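Local coordinates for putative transcriptional regulator TRANSCRIPTION REGULATOR protein (Rhizobium meliloti, PDB 5NLA) that activates transcription as an AraC-like regulator that binds c-di-GMP by a PilZ-like mechanism, controls extracellular polysaccharide production and probably recognises specific DNA sequences, at residues F85-T90 against V103-S108; P120-N125 against G250-A255; L268-I273 against G293-I298. All coordinates share one frame; numbering follows the deposited sequence.

Contact 1: F85-T90 against V103-S108; sequences FPAELT and VTPAHS
Phe85 and Pro105 form the apolar part of this contact, where the chain enters one strand of the 88-94/97-104 hairpin and leaves the other. Pro105 lies over one face of the phenyl ring in a CH-pi contact, its CD 3.8 Å from the ring centroid of Phe85, 18° off the normal and shifted toward the rim. Phe85 reaches it because CG stands anti to the backbone N (chi1 -167°). At the ring edge, CZ of Phe85 meets CB of His107 at 4.1 Å, and the carbonyl oxygen of Ala106 also lies near the ring plane. Pro86 also packs on Pro105, the two rings crossing at a slant, with CD of Pro86 3.6 Å from CG of Pro105; proline, which has no backbone N-H, suits positions just beyond the paired strand residues, where the pairing needs no such donor. Trp63 and Phe60 of helix 59-67 complete the aromatic surroundings of Phe85.

The polar part is mainly backbone. Glu88 and Val103 are an antiparallel hydrogen-bonded pair: Glu88 N gives to Val103 O at 2.8 Å, and Val103 N returns a bond of 2.8 Å to Glu88 O. Val103 O also receives a CA-H...O contact from Ala87 CA at 3.2 Å. The carboxylate of Glu88 is salt-bridged to Arg52. Within the second segment, His107 ND1 donates to Pro105 O at 2.9 Å, in the plane of the imidazole and nearly straight at 172°, bracing the bend between strands.

An alanine at Phe85 would probably leave the CD of Pro105 without its aromatic face and open a gap beside Trp63 and Phe60. The chemistry thus divides the work: hydrogen bonds set the strand pairing, while the phenyl ring and the prolines hold the chain together beyond the last paired residues.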
ATOM      1  N   PHE A  85      17.934   8.107  14.568  1.00 67.31           N
ATOM      2  CA  PHE A  85      17.191   7.806  13.365  1.00 63.71           C
ATOM      3  C   PHE A  85      15.911   8.659  13.321  1.00 65.46           C
ATOM      4  O   PHE A  85      14.809   8.151  13.561  1.00 65.13           O
ATOM      5  CB  PHE A  85      16.877   6.314  13.324  1.00 60.40           C
ATOM      6  CG  PHE A  85      16.393   5.836  11.991  1.00 57.16           C
ATOM      7  CD1 PHE A  85      17.301   5.435  11.022  1.00 54.81           C
ATOM      8  CD2 PHE A  85      15.026   5.755  11.713  1.00 56.99           C
ATOM      9  CE1 PHE A  85      16.867   4.991   9.785  1.00 54.74           C
ATOM     10  CE2 PHE A  85      14.578   5.304  10.469  1.00 56.39           C
ATOM     11  CZ  PHE A  85      15.499   4.932   9.500  1.00 54.73           C
ATOM     12  N   PRO A  86      16.055   9.961  13.004  1.00 65.18           N
ATOM     13  CA  PRO A  86      14.932  10.894  13.041  1.00 66.19           C
ATOM     14  C   PRO A  86      13.934  10.655  11.904  1.00 64.36           C
ATOM     15  O   PRO A  86      14.256  10.902  10.744  1.00 65.04           O
ATOM     16  CB  PRO A  86      15.604  12.250  12.887  1.00 67.29           C
ATOM     17  CG  PRO A  86      16.824  11.978  12.079  1.00 66.89           C
ATOM     18  CD  PRO A  86      17.242  10.562  12.367  1.00 66.45           C
ATOM     19  N   ALA A  87      12.737  10.190  12.253  1.00 63.31           N
ATOM     20  CA  ALA A  87      11.729   9.809  11.272  1.00 62.07           C
ATOM     21  C   ALA A  87      10.329  10.235  11.712  1.00 64.17           C
ATOM     22  O   ALA A  87      10.058  10.386  12.900  1.00 61.98           O
ATOM     23  CB  ALA A  87      11.778   8.313  10.997  1.00 58.20           C
ATOM     24  N   GLU A  88       9.466  10.441  10.718  1.00 66.17           N
ATOM     25  CA  GLU A  88       8.117  10.935  10.912  1.00 70.61           C
ATOM     26  C   GLU A  88       7.191  10.271   9.917  1.00 70.40           C
ATOM     27  O   GLU A  88       7.504  10.201   8.726  1.00 70.86           O
ATOM     28  CB  GLU A  88       8.057  12.440  10.685  1.00 77.12           C
ATOM     29  CG  GLU A  88       7.817  13.276  11.924  1.00 82.99           C
ATOM     30  CD  GLU A  88       7.331  14.672  11.577  1.00 90.81           C
ATOM     31  OE1 GLU A  88       7.790  15.236  10.549  1.00 94.21           O
ATOM     32  OE2 GLU A  88       6.473  15.199  12.323  1.00 96.78           O
ATOM     33  N   LEU A  89       6.064   9.779  10.426  1.00 70.86           N
ATOM     34  CA  LEU A  89       4.932   9.344   9.624  1.00 66.93           C
ATOM     35  C   LEU A  89       3.763  10.188  10.056  1.00 65.64           C
ATOM     36  O   LEU A  89       3.595  10.463  11.244  1.00 65.59           O
ATOM     37  CB  LEU A  89       4.611   7.875   9.873  1.00 69.69           C
ATOM     38  CG  LEU A  89       5.121   6.747   8.956  1.00 71.58           C
ATOM     39  CD1 LEU A  89       3.989   5.771   8.629  1.00 74.15           C
ATOM     40  CD2 LEU A  89       5.779   7.233   7.673  1.00 71.89           C
ATOM     41  N   THR A  90       2.960  10.605   9.090  1.00 64.00           N
ATOM     42  CA  THR A  90       1.775  11.384   9.380  1.00 67.70           C
ATOM     43  C   THR A  90       0.650  10.839   8.508  1.00 67.60           C
ATOM     44  O   THR A  90       0.767  10.850   7.289  1.00 66.56           O
ATOM     45  CB  THR A  90       2.044  12.878   9.124  1.00 69.97           C
ATOM     46  OG1 THR A  90       3.370  13.209   9.569  1.00 68.74           O
ATOM     47  CG2 THR A  90       1.049  13.750   9.851  1.00 73.34           C
ATOM     48  N   VAL A 103       8.783  11.118   6.424  1.00 63.49           N
ATOM     49  CA  VAL A 103      10.132  11.677   6.392  1.00 63.83           C
ATOM     50  C   VAL A 103      11.037  10.693   7.109  1.00 60.71           C
ATOM     51  O   VAL A 103      10.777  10.327   8.250  1.00 57.89           O
ATOM     52  CB  VAL A 103      10.210  13.056   7.072  1.00 66.09           C
ATOM     53  CG1 VAL A 103      11.641  13.578   7.043  1.00 67.10           C
ATOM     54  CG2 VAL A 103       9.267  14.039   6.396  1.00 67.20           C
ATOM     55  N   THR A 104      12.101  10.278   6.442  1.00 60.75           N
ATOM     56  CA  THR A 104      12.878   9.146   6.909  1.00 63.03           C
ATOM     57  C   THR A 104      14.363   9.230   6.481  1.00 62.04           C
ATOM     58  O   THR A 104      14.662   9.755   5.405  1.00 63.41           O
ATOM     59  CB  THR A 104      12.197   7.845   6.422  1.00 65.28           C
ATOM     60  OG1 THR A 104      12.658   6.741   7.202  1.00 71.11           O
ATOM     61  CG2 THR A 104      12.438   7.594   4.935  1.00 66.53           C
ATOM     62  N   PRO A 105      15.299   8.763   7.333  1.00 60.70           N
ATOM     63  CA  PRO A 105      16.715   8.685   6.924  1.00 61.22           C
ATOM     64  C   PRO A 105      16.994   7.490   6.000  1.00 59.86           C
ATOM     65  O   PRO A 105      16.101   6.688   5.754  1.00 56.92           O
ATOM     66  CB  PRO A 105      17.471   8.518   8.255  1.00 60.80           C
ATOM     67  CG  PRO A 105      16.503   8.891   9.316  1.00 61.27           C
ATOM     68  CD  PRO A 105      15.155   8.525   8.776  1.00 61.93           C
ATOM     69  N   ALA A 106      18.224   7.384   5.492  1.00 61.10           N
ATOM     70  CA  ALA A 106      18.582   6.282   4.599  1.00 59.48           C
ATOM     71  C   ALA A 106      18.446   4.971   5.333  1.00 60.85           C
ATOM     72  O   ALA A 106      18.953   4.828   6.434  1.00 62.26           O
ATOM     73  CB  ALA A 106      19.993   6.423   4.067  1.00 59.08           C
ATOM     74  N   HIS A 107      17.722   4.034   4.734  1.00 60.86           N
ATOM     75  CA  HIS A 107      17.603   2.680   5.280  1.00 60.19           C
ATOM     76  C   HIS A 107      17.325   1.729   4.128  1.00 57.25           C
ATOM     77  O   HIS A 107      17.158   2.155   2.978  1.00 57.13           O
ATOM     78  CB  HIS A 107      16.470   2.612   6.314  1.00 60.15           C
ATOM     79  CG  HIS A 107      15.126   2.912   5.734  1.00 60.24           C
ATOM     80  ND1 HIS A 107      14.740   4.185   5.375  1.00 61.08           N
ATOM     81  CD2 HIS A 107      14.105   2.097   5.385  1.00 60.84           C
ATOM     82  CE1 HIS A 107      13.529   4.147   4.853  1.00 60.56           C
ATOM     83  NE2 HIS A 107      13.122   2.890   4.843  1.00 62.29           N
ATOM     84  N   SER A 108      17.315   0.444   4.437  1.00 54.83           N
ATOM     85  CA  SER A 108      16.896  -0.561   3.494  1.00 54.56           C
ATOM     86  C   SER A 108      15.605  -1.222   4.011  1.00 55.29           C
ATOM     87  O   SER A 108      15.282  -1.174   5.219  1.00 50.78           O
ATOM     88  CB  SER A 108      18.017  -1.556   3.254  1.00 54.83           C
ATOM     89  OG  SER A 108      18.233  -2.330   4.417  1.00 57.91           O
TER

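Contact 2: P120-N125 against G250-A255; sequences PIDHWN and GVMERA
Asp122 and Pro120 meet Met252 and Glu253 where the lead-in to strand 124-129 of the beta-sheet half packs on the first turn of helix 251-261, which probably belongs to the AraC-type, DNA-binding part. Met252 has its CG anti to the backbone N (chi1 -170°), and this carbon lies 3.4 Å from Pro120 O and 3.6 Å from OD2 of Asp122. Bends further out bring CE of Met252 to within 4.0 Å of CB of Pro120; a flexible thioether suits a surface made of a proline ring and a carbonyl. Next to it, CB of Asp122 packs on CG of Glu253 at 3.8 Å, so the two acids touch through carbon. Their charged ends diverge, with OD2 of Asp122 still 6.0 Å from OE1 of Glu253.

The second shell settles the polar ends. OD2 of Asp122 is hydrogen-bonded to ND1 of His256, one turn further along the same helix, which ties the loop to that helix through a side chain and would probably help to stabilise the charge on Asp122. OE2 of Glu253 is bonded to the hydroxyl of Ser154, on strand 150-154, and lies near the Trp124 ring, whose NE1 is bonded to Tyr175 O. Met252 also touches Leu287 and Phe288 of helix 281-288, which links the contact to the neighbouring helix. At the N-cap of helix 251-261, the carbonyl oxygen of Gly250 accepts from Arg254 N at 3.1 Å.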
ATOM      1  N   PRO A 120      -2.353  -9.521   6.133  1.00 64.61           N
ATOM      2  CA  PRO A 120      -3.618  -9.054   5.580  1.00 66.39           C
ATOM      3  C   PRO A 120      -3.526  -7.788   4.707  1.00 67.11           C
ATOM      4  O   PRO A 120      -4.558  -7.286   4.246  1.00 73.01           O
ATOM      5  CB  PRO A 120      -4.456  -8.780   6.833  1.00 67.04           C
ATOM      6  CG  PRO A 120      -3.468  -8.398   7.864  1.00 66.62           C
ATOM      7  CD  PRO A 120      -2.209  -9.152   7.555  1.00 65.08           C
ATOM      8  N   ILE A 121      -2.324  -7.272   4.480  1.00 66.90           N
ATOM      9  CA  ILE A 121      -2.147  -6.029   3.741  1.00 65.74           C
ATOM     10  C   ILE A 121      -1.899  -6.382   2.270  1.00 65.36           C
ATOM     11  O   ILE A 121      -0.982  -7.161   1.960  1.00 65.12           O
ATOM     12  CB  ILE A 121      -0.987  -5.190   4.337  1.00 64.41           C
ATOM     13  CG1 ILE A 121      -1.320  -4.791   5.780  1.00 65.05           C
ATOM     14  CG2 ILE A 121      -0.731  -3.938   3.503  1.00 63.90           C
ATOM     15  CD1 ILE A 121      -0.136  -4.301   6.589  1.00 64.69           C
ATOM     16  N   ASP A 122      -2.737  -5.838   1.384  1.00 63.60           N
ATOM     17  CA  ASP A 122      -2.557  -5.987  -0.065  1.00 63.92           C
ATOM     18  C   ASP A 122      -2.910  -4.708  -0.829  1.00 65.25           C
ATOM     19  O   ASP A 122      -3.291  -4.745  -2.012  1.00 70.84           O
ATOM     20  CB  ASP A 122      -3.405  -7.145  -0.568  1.00 65.26           C
ATOM     21  CG  ASP A 122      -4.883  -6.948  -0.299  1.00 66.91           C
ATOM     22  OD1 ASP A 122      -5.257  -6.014   0.446  1.00 67.12           O
ATOM     23  OD2 ASP A 122      -5.670  -7.751  -0.831  1.00 68.86           O
ATOM     24  N   HIS A 123      -2.738  -3.574  -0.169  1.00 62.93           N
ATOM     25  CA  HIS A 123      -3.107  -2.303  -0.745  1.00 64.00           C
ATOM     26  C   HIS A 123      -2.284  -2.077  -2.017  1.00 63.53           C
ATOM     27  O   HIS A 123      -1.218  -2.672  -2.189  1.00 63.34           O
ATOM     28  CB  HIS A 123      -2.844  -1.154   0.247  1.00 64.56           C
ATOM     29  CG  HIS A 123      -3.715  -1.175   1.468  1.00 65.36           C
ATOM     30  ND1 HIS A 123      -3.696  -2.202   2.383  1.00 65.46           N
ATOM     31  CD2 HIS A 123      -4.613  -0.273   1.936  1.00 67.95           C
ATOM     32  CE1 HIS A 123      -4.563  -1.948   3.348  1.00 67.53           C
ATOM     33  NE2 HIS A 123      -5.125  -0.778   3.107  1.00 67.80           N
ATOM     34  N   TRP A 124      -2.803  -1.238  -2.907  1.00 63.73           N
ATOM     35  CA  TRP A 124      -2.015  -0.686  -4.002  1.00 62.34           C
ATOM     36  C   TRP A 124      -1.274   0.510  -3.410  1.00 62.02           C
ATOM     37  O   TRP A 124      -1.884   1.417  -2.847  1.00 64.62           O
ATOM     38  CB  TRP A 124      -2.916  -0.231  -5.142  1.00 64.22           C
ATOM     39  CG  TRP A 124      -3.912  -1.255  -5.579  1.00 64.59           C
ATOM     40  CD1 TRP A 124      -5.213  -1.319  -5.219  1.00 65.87           C
ATOM     41  CD2 TRP A 124      -3.682  -2.359  -6.461  1.00 64.41           C
ATOM     42  NE1 TRP A 124      -5.813  -2.397  -5.814  1.00 67.53           N
ATOM     43  CE2 TRP A 124      -4.893  -3.053  -6.581  1.00 65.22           C
ATOM     44  CE3 TRP A 124      -2.562  -2.834  -7.151  1.00 65.11           C
ATOM     45  CZ2 TRP A 124      -5.031  -4.185  -7.367  1.00 66.69           C
ATOM     46  CZ3 TRP A 124      -2.693  -3.971  -7.927  1.00 66.36           C
ATOM     47  CH2 TRP A 124      -3.924  -4.630  -8.035  1.00 67.47           C
ATOM     48  N   ASN A 125       0.044   0.492  -3.502  1.00 60.59           N
ATOM     49  CA  ASN A 125       0.874   1.543  -2.933  1.00 59.36           C
ATOM     50  C   ASN A 125       1.382   2.409  -4.078  1.00 59.32           C
ATOM     51  O   ASN A 125       1.982   1.910  -5.039  1.00 58.50           O
ATOM     52  CB  ASN A 125       2.044   0.910  -2.165  1.00 57.94           C
ATOM     53  CG  ASN A 125       2.724   1.855  -1.170  1.00 56.22           C
ATOM     54  OD1 ASN A 125       3.821   1.552  -0.712  1.00 58.73           O
ATOM     55  ND2 ASN A 125       2.091   2.964  -0.822  1.00 54.84           N
ATOM     56  N   GLY A 250       0.968 -12.895  -2.714  1.00 65.99           N
ATOM     57  CA  GLY A 250       0.606 -13.255  -1.334  1.00 65.44           C
ATOM     58  C   GLY A 250      -0.859 -13.675  -1.201  1.00 67.06           C
ATOM     59  O   GLY A 250      -1.700 -13.303  -2.031  1.00 66.03           O
ATOM     60  N   VAL A 251      -1.160 -14.447  -0.156  1.00 66.67           N
ATOM     61  CA  VAL A 251      -2.503 -14.958   0.048  1.00 68.20           C
ATOM     62  C   VAL A 251      -3.590 -13.900  -0.056  1.00 67.01           C
ATOM     63  O   VAL A 251      -4.538 -14.099  -0.806  1.00 72.94           O
ATOM     64  CB  VAL A 251      -2.701 -15.796   1.352  1.00 70.08           C
ATOM     65  CG1 VAL A 251      -2.110 -17.183   1.190  1.00 73.16           C
ATOM     66  CG2 VAL A 251      -2.184 -15.107   2.608  1.00 66.40           C
ATOM     67  N   MET A 252      -3.464 -12.792   0.666  1.00 63.97           N
ATOM     68  CA  MET A 252      -4.573 -11.831   0.772  1.00 64.50           C
ATOM     69  C   MET A 252      -4.903 -11.176  -0.552  1.00 66.83           C
ATOM     70  O   MET A 252      -6.071 -10.961  -0.857  1.00 72.68           O
ATOM     71  CB  MET A 252      -4.297 -10.741   1.814  1.00 61.65           C
ATOM     72  CG  MET A 252      -5.493  -9.847   2.144  1.00 60.39           C
ATOM     73  SD  MET A 252      -7.036 -10.679   2.602  1.00 59.67           S
ATOM     74  CE  MET A 252      -7.264  -9.824   4.153  1.00 59.54           C
ATOM     75  N   GLU A 253      -3.880 -10.867  -1.336  1.00 68.39           N
ATOM     76  CA  GLU A 253      -4.083 -10.323  -2.675  1.00 70.86           C
ATOM     77  C   GLU A 253      -4.791 -11.373  -3.551  1.00 71.33           C
ATOM     78  O   GLU A 253      -5.706 -11.039  -4.305  1.00 72.00           O
ATOM     79  CB  GLU A 253      -2.743  -9.862  -3.285  1.00 73.07           C
ATOM     80  CG  GLU A 253      -2.783  -8.557  -4.086  1.00 75.41           C
ATOM     81  CD  GLU A 253      -2.685  -8.760  -5.574  1.00 80.33           C
ATOM     82  OE1 GLU A 253      -3.461  -9.602  -6.085  1.00 90.55           O
ATOM     83  OE2 GLU A 253      -1.848  -8.084  -6.222  1.00 80.42           O
ATOM     84  N   ARG A 254      -4.391 -12.637  -3.420  1.00 70.03           N
ATOM     85  CA  ARG A 254      -5.040 -13.724  -4.162  1.00 72.88           C
ATOM     86  C   ARG A 254      -6.487 -13.954  -3.734  1.00 72.05           C
ATOM     87  O   ARG A 254      -7.334 -14.212  -4.583  1.00 73.77           O
ATOM     88  CB  ARG A 254      -4.221 -15.020  -4.096  1.00 75.07           C
ATOM     89  CG  ARG A 254      -3.051 -15.004  -5.069  1.00 77.45           C
ATOM     90  CD  ARG A 254      -2.279 -16.303  -5.095  1.00 81.89           C
ATOM     91  NE  ARG A 254      -1.637 -16.536  -3.800  1.00 84.63           N
ATOM     92  CZ  ARG A 254      -1.745 -17.640  -3.051  1.00 86.84           C
ATOM     93  NH1 ARG A 254      -2.457 -18.700  -3.449  1.00 89.75           N
ATOM     94  NH2 ARG A 254      -1.107 -17.688  -1.881  1.00 86.32           N
ATOM     95  N   ALA A 255      -6.756 -13.826  -2.435  1.00 69.31           N
ATOM     96  CA  ALA A 255      -8.111 -13.929  -1.881  1.00 70.29           C
ATOM     97  C   ALA A 255      -9.014 -12.769  -2.306  1.00 71.57           C
ATOM     98  O   ALA A 255     -10.141 -12.988  -2.759  1.00 71.61           O
ATOM     99  CB  ALA A 255      -8.055 -13.993  -0.366  1.00 69.04           C
TER

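Contact 3: L268-I273 against G293-I298; sequences LTPETI and GVLNYI
Ile273 and Ile298 reach toward each other tip to tip, their CD1 methyls 4.0 Å apart between helices 270-275 and 294-306. In Ile298, CG1 stands anti to the carbonyl carbon (chi1 -70°); its CG1-CD1 arm supplies the reach, while the beta-branch limits the rotation about chi1. The same CD1 of Ile298 is met obliquely by Leu268, whose CD2 comes to 3.8 Å. Ile273 also slides past Val294 in the opposite direction, CD1 of the isoleucine 3.9 Å from CG2 of the valine. The other methyl of Val294, CG1, lies 3.6 Å from CG of Pro270, the two side chains crossing at a slant. Leu295 crosses the proline ring at about a right angle, with its CD2 3.9 Å from Pro270 CG.

Proline fits the first turn of a helix, where its missing N-H costs no bond, and Thr269 before it is the N-cap, with a weak capping bond from Thr272 N. Gly293, the N-cap of the other helix, has a positive phi that calls for glycine. Leu284 of helix 281-288 touches both Pro270 and Ile273. An apolar centre shared by helices 270-275, 281-288 and 294-306 is consistent with the helix-turn-helix domain of AraC-family regulators.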
ATOM      1  N   LEU A 268     -20.085 -18.762  -3.965  1.00125.15           N
ATOM      2  CA  LEU A 268     -18.906 -18.218  -3.314  1.00121.13           C
ATOM      3  C   LEU A 268     -19.053 -18.400  -1.805  1.00119.84           C
ATOM      4  O   LEU A 268     -19.575 -17.528  -1.105  1.00120.51           O
ATOM      5  CB  LEU A 268     -18.714 -16.742  -3.680  1.00118.78           C
ATOM      6  CG  LEU A 268     -17.449 -16.072  -3.146  1.00113.91           C
ATOM      7  CD1 LEU A 268     -16.227 -16.597  -3.890  1.00112.20           C
ATOM      8  CD2 LEU A 268     -17.570 -14.559  -3.267  1.00113.13           C
ATOM      9  N   THR A 269     -18.636 -19.571  -1.337  1.00118.91           N
ATOM     10  CA  THR A 269     -18.510 -19.877   0.087  1.00117.27           C
ATOM     11  C   THR A 269     -17.060 -19.685   0.559  1.00114.13           C
ATOM     12  O   THR A 269     -16.166 -19.470  -0.257  1.00112.33           O
ATOM     13  CB  THR A 269     -18.932 -21.331   0.355  1.00118.55           C
ATOM     14  OG1 THR A 269     -18.101 -22.215  -0.406  1.00116.31           O
ATOM     15  CG2 THR A 269     -20.386 -21.542  -0.036  1.00121.52           C
ATOM     16  N   PRO A 270     -16.820 -19.747   1.882  1.00113.44           N
ATOM     17  CA  PRO A 270     -15.435 -19.782   2.364  1.00109.38           C
ATOM     18  C   PRO A 270     -14.661 -21.038   1.951  1.00109.27           C
ATOM     19  O   PRO A 270     -13.444 -20.972   1.795  1.00108.78           O
ATOM     20  CB  PRO A 270     -15.589 -19.736   3.887  1.00110.30           C
ATOM     21  CG  PRO A 270     -16.917 -19.123   4.125  1.00112.70           C
ATOM     22  CD  PRO A 270     -17.778 -19.575   2.990  1.00115.77           C
ATOM     23  N   GLU A 271     -15.358 -22.157   1.770  1.00111.66           N
ATOM     24  CA  GLU A 271     -14.722 -23.436   1.428  1.00112.88           C
ATOM     25  C   GLU A 271     -14.080 -23.399   0.041  1.00109.82           C
ATOM     26  O   GLU A 271     -12.951 -23.865  -0.150  1.00106.44           O
ATOM     27  CB  GLU A 271     -15.736 -24.594   1.486  1.00117.50           C
ATOM     28  CG  GLU A 271     -16.336 -24.868   2.864  1.00120.13           C
ATOM     29  CD  GLU A 271     -17.702 -24.223   3.077  1.00122.08           C
ATOM     30  OE1 GLU A 271     -17.750 -23.011   3.403  1.00118.38           O
ATOM     31  OE2 GLU A 271     -18.728 -24.933   2.928  1.00126.61           O
ATOM     32  N   THR A 272     -14.818 -22.862  -0.923  1.00110.35           N
ATOM     33  CA  THR A 272     -14.295 -22.711  -2.273  1.00111.79           C
ATOM     34  C   THR A 272     -13.076 -21.804  -2.321  1.00108.34           C
ATOM     35  O   THR A 272     -12.119 -22.121  -3.019  1.00106.95           O
ATOM     36  CB  THR A 272     -15.346 -22.219  -3.289  1.00115.52           C
ATOM     37  OG1 THR A 272     -14.723 -22.067  -4.566  1.00120.41           O
ATOM     38  CG2 THR A 272     -15.948 -20.891  -2.907  1.00113.94           C
ATOM     39  N   ILE A 273     -13.106 -20.700  -1.564  1.00106.99           N
ATOM     40  CA  ILE A 273     -11.985 -19.749  -1.512  1.00100.82           C
ATOM     41  C   ILE A 273     -10.754 -20.473  -0.985  1.00102.35           C
ATOM     42  O   ILE A 273      -9.690 -20.405  -1.592  1.00102.28           O
ATOM     43  CB  ILE A 273     -12.278 -18.522  -0.612  1.00 97.17           C
ATOM     44  CG1 ILE A 273     -13.402 -17.668  -1.197  1.00 95.80           C
ATOM     45  CG2 ILE A 273     -11.024 -17.650  -0.434  1.00 94.30           C
ATOM     46  CD1 ILE A 273     -13.992 -16.676  -0.214  1.00 94.57           C
ATOM     47  N   GLY A 293     -14.527 -10.744   9.153  1.00 97.50           N
ATOM     48  CA  GLY A 293     -14.658 -12.121   8.646  1.00 98.04           C
ATOM     49  C   GLY A 293     -14.960 -12.174   7.158  1.00 97.57           C
ATOM     50  O   GLY A 293     -15.364 -11.174   6.565  1.00 99.28           O
ATOM     51  N   VAL A 294     -14.770 -13.346   6.555  1.00 97.57           N
ATOM     52  CA  VAL A 294     -14.895 -13.498   5.099  1.00 96.52           C
ATOM     53  C   VAL A 294     -16.341 -13.376   4.622  1.00 97.25           C
ATOM     54  O   VAL A 294     -16.587 -12.864   3.532  1.00 95.98           O
ATOM     55  CB  VAL A 294     -14.257 -14.821   4.586  1.00 97.80           C
ATOM     56  CG1 VAL A 294     -15.148 -16.031   4.847  1.00101.29           C
ATOM     57  CG2 VAL A 294     -13.926 -14.719   3.101  1.00 98.03           C
ATOM     58  N   LEU A 295     -17.285 -13.851   5.433  1.00 99.86           N
ATOM     59  CA  LEU A 295     -18.701 -13.738   5.109  1.00101.13           C
ATOM     60  C   LEU A 295     -19.126 -12.285   5.239  1.00100.93           C
ATOM     61  O   LEU A 295     -19.760 -11.749   4.341  1.00104.47           O
ATOM     62  CB  LEU A 295     -19.563 -14.640   6.003  1.00104.14           C
ATOM     63  CG  LEU A 295     -19.436 -16.158   5.809  1.00104.91           C
ATOM     64  CD1 LEU A 295     -20.293 -16.891   6.831  1.00107.68           C
ATOM     65  CD2 LEU A 295     -19.818 -16.582   4.398  1.00105.28           C
ATOM     66  N   ASN A 296     -18.750 -11.643   6.340  1.00 99.18           N
ATOM     67  CA  ASN A 296     -19.049 -10.227   6.539  1.00 98.93           C
ATOM     68  C   ASN A 296     -18.540  -9.383   5.365  1.00 95.25           C
ATOM     69  O   ASN A 296     -19.221  -8.473   4.896  1.00 95.12           O
ATOM     70  CB  ASN A 296     -18.421  -9.746   7.847  1.00100.25           C
ATOM     71  CG  ASN A 296     -18.869  -8.349   8.234  1.00103.51           C
ATOM     72  OD1 ASN A 296     -18.055  -7.410   8.289  1.00102.52           O
ATOM     73  ND2 ASN A 296     -20.170  -8.198   8.506  1.00105.40           N
ATOM     74  N   TYR A 297     -17.344  -9.712   4.893  1.00 92.70           N
ATOM     75  CA  TYR A 297     -16.706  -9.016   3.783  1.00 90.27           C
ATOM     76  C   TYR A 297     -17.429  -9.213   2.450  1.00 92.96           C
ATOM     77  O   TYR A 297     -17.601  -8.258   1.694  1.00 92.45           O
ATOM     78  CB  TYR A 297     -15.259  -9.491   3.653  1.00 86.11           C
ATOM     79  CG  TYR A 297     -14.470  -8.790   2.573  1.00 84.34           C
ATOM     80  CD1 TYR A 297     -13.888  -7.537   2.804  1.00 82.49           C
ATOM     81  CD2 TYR A 297     -14.288  -9.382   1.322  1.00 84.50           C
ATOM     82  CE1 TYR A 297     -13.153  -6.896   1.814  1.00 80.60           C
ATOM     83  CE2 TYR A 297     -13.557  -8.748   0.325  1.00 83.03           C
ATOM     84  CZ  TYR A 297     -12.993  -7.507   0.575  1.00 80.51           C
ATOM     85  OH  TYR A 297     -12.279  -6.887  -0.418  1.00 77.64           O
ATOM     86  N   ILE A 298     -17.815 -10.453   2.152  1.00 96.18           N
ATOM     87  CA  ILE A 298     -18.528 -10.764   0.905  1.00101.50           C
ATOM     88  C   ILE A 298     -19.899 -10.069   0.875  1.00107.73           C
ATOM     89  O   ILE A 298     -20.315  -9.560  -0.171  1.00110.78           O
ATOM     90  CB  ILE A 298     -18.663 -12.298   0.681  1.00102.74           C
ATOM     91  CG1 ILE A 298     -17.288 -12.903   0.361  1.00100.55           C
ATOM     92  CG2 ILE A 298     -19.645 -12.621  -0.451  1.00104.73           C
ATOM     93  CD1 ILE A 298     -17.219 -14.413   0.477  1.00101.50           C
TER

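In the fold
The contacts follow one another along the chain, each closing before the next opens. Contacts 1 and 2 reach the same antiparallel seven-stranded sheet, through strands 88-94 and 97-104 in one and strand 124-129 in the other, and their centres are about 25 Å apart. Contact 2 joins that sheet to helix 251-261, which is followed in the chain by helix 270-275 of contact 3; the centres of contacts 2 and 3 are about 16 Å apart, with nearest atoms about 5 Å apart. Contacts 1 and 3 lie on opposite sides of the chain's centre, about 38 Å between centres. Contact 2 therefore marks the junction between the beta-sheet half and the probable DNA-binding helices.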